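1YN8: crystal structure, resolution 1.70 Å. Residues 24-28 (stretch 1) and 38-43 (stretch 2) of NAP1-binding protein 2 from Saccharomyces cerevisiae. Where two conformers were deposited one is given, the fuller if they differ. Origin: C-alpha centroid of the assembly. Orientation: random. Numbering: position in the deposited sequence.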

# COMPACT_ATOMS: atom_id res chain seq x y z
N ASP A 24 -4.25 5.29 6.51
CA ASP A 24 -3.94 3.88 6.83
C ASP A 24 -2.43 3.62 7.07
O ASP A 24 -1.57 4.09 6.29
N ILE A 25 -2.13 2.88 8.14
CA ILE A 25 -0.78 2.38 8.42
C ILE A 25 -0.51 1.12 7.61
O ILE A 25 -1.27 0.14 7.69
N VAL A 26 0.57 1.14 6.83
CA VAL A 26 0.96 -0.00 5.98
C VAL A 26 2.48 -0.31 6.01
O VAL A 26 3.26 0.47 6.52
N PHE A 27 2.87 -1.47 5.47
CA PHE A 27 4.27 -1.91 5.42
C PHE A 27 4.56 -2.36 4.00
O PHE A 27 3.84 -3.22 3.48
N ILE A 28 5.60 -1.78 3.39
CA ILE A 28 5.92 -2.07 2.00
C ILE A 28 6.90 -3.23 1.96
O ILE A 28 8.02 -3.15 2.51
N VAL A 38 4.00 -3.65 -3.47
CA VAL A 38 3.32 -4.68 -2.70
C VAL A 38 3.35 -4.26 -1.22
O VAL A 38 4.43 -4.11 -0.61
N ALA A 39 2.16 -4.12 -0.66
CA ALA A 39 1.95 -3.61 0.69
C ALA A 39 1.14 -4.59 1.53
O ALA A 39 0.33 -5.36 0.99
N GLU A 40 1.40 -4.60 2.84
CA GLU A 40 0.50 -5.24 3.81
C GLU A 40 -0.18 -4.19 4.70
O GLU A 40 0.34 -3.06 4.92
N ASN A 41 -1.40 -4.52 5.15
CA ASN A 41 -2.17 -3.66 6.07
C ASN A 41 -1.51 -3.62 7.46
O ASN A 41 -0.52 -4.35 7.71
N GLU A 42 -2.09 -2.83 8.37
CA GLU A 42 -1.51 -2.63 9.74
C GLU A 42 -1.18 -3.90 10.52
O GLU A 42 -0.07 -4.01 11.14
N SER A 43 -2.13 -4.85 10.54
CA SER A 43 -1.95 -6.13 11.26
C SER A 43 -1.17 -7.22 10.48
O SER A 43 -0.84 -8.27 11.06

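Packing of residues 24-28 against 38-43 in NAP1-binding protein 2. The two strands run antiparallel with a marked twist, 136° between their directions, and bury 388 Å² in all. Phe27 covers the most surface. It pairs with Glu40 through two backbone hydrogen bonds, Phe27 N to Glu40 O (3.0 Å) and Glu40 N to Phe27 O (2.9 Å), so both side chains rise from the same face of the sheet. Phe27 takes chi1 m, which carries its ring toward the backbone of Asn41 and Glu42; chi2 is near -93°. Its CD2 lies 3.9 Å from Asn41 O, at the ring edge, and its CE2 3.6 Å from Glu42 O. Glu40, chi1 p and chi2 t, lays its aliphatic stem beside the base of Phe27, with CG 3.8 Å from Phe27 CB, and its carboxylate reaches a position oblique to the ring.

Glu42 is the second large contributor. Extended at chi1 t and chi2 t, it passes Ile25, with CG 4.2 Å from Ile25 CB. Ile25 (m, m) starts toward the other stretch, but the end of its side chain leads away. Ile25 O and Glu42 N are 3.2 Å apart at a poor angle for a hydrogen bond, and water 1 bridges them instead, donating to Ile25 O (2.7 Å) and accepting from Glu42 N (3.0 Å). Water 2 makes a second bridge, accepting from Ile25 N (2.9 Å) and donating to Glu42 OE1 (2.9 Å).

On the other face, Ile28 (m, m) meets the short side chain of Ala39, CD1 to CB 3.9 Å, in a small apolar contact of buried residues. Val26, chi1 m, points sideways, and both its CA and its CB lie 3.3 Å from Glu40 O. Asn41 points away, its OD1 hydrogen-bonded elsewhere in the structure.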

# COMPACT_ATOMS: atom_id res chain seq x y z
CB ASP A 24 -4.40 2.92 5.70
CG ASP A 24 -5.90 2.58 5.70
OD1 ASP A 24 -6.66 2.90 6.63
OD2 ASP A 24 -6.31 1.92 4.73
CB ILE A 25 -0.62 2.06 9.95
CG1 ILE A 25 -0.84 3.33 10.77
CG2 ILE A 25 0.74 1.42 10.27
CD1 ILE A 25 0.15 4.42 10.49
CB VAL A 26 0.50 0.23 4.52
CG1 VAL A 26 -1.00 0.44 4.45
CG2 VAL A 26 1.22 1.45 3.93
CB PHE A 27 4.51 -3.06 6.42
CG PHE A 27 4.23 -2.66 7.88
CD1 PHE A 27 5.27 -2.19 8.70
CD2 PHE A 27 2.91 -2.64 8.38
CE1 PHE A 27 5.02 -1.74 10.00
CE2 PHE A 27 2.68 -2.27 9.70
CZ PHE A 27 3.74 -1.81 10.50
CB ILE A 28 6.52 -0.83 1.26
CG1 ILE A 28 5.62 0.43 1.39
CG2 ILE A 28 6.80 -1.18 -0.19
CD1 ILE A 28 4.19 0.30 0.92
CB VAL A 38 3.96 -6.09 -2.84
CG1 VAL A 38 3.23 -7.11 -1.93
CG2 VAL A 38 3.91 -6.58 -4.26
CB ALA A 39 1.25 -2.30 0.62
CB GLU A 40 1.17 -6.36 4.64
CG GLU A 40 2.31 -5.96 5.51
CD GLU A 40 2.98 -7.15 6.29
OE1 GLU A 40 3.01 -8.31 5.83
OE2 GLU A 40 3.46 -6.87 7.41
CB ASN A 41 -3.67 -4.06 6.18
CG ASN A 41 -3.91 -5.48 6.72
OD1 ASN A 41 -2.96 -6.21 7.10
ND2 ASN A 41 -5.21 -5.89 6.72
CB GLU A 42 -2.44 -1.75 10.56
CG GLU A 42 -1.92 -1.38 11.95
CD GLU A 42 -2.83 -0.46 12.70
OE1 GLU A 42 -3.85 0.01 12.13
OE2 GLU A 42 -2.55 -0.23 13.92
CB SER A 43 -3.33 -6.67 11.63
OG SER A 43 -3.93 -7.14 10.43
O HOH W 1 -3.86 -0.70 7.34
O HOH W 2 -4.20 1.51 9.72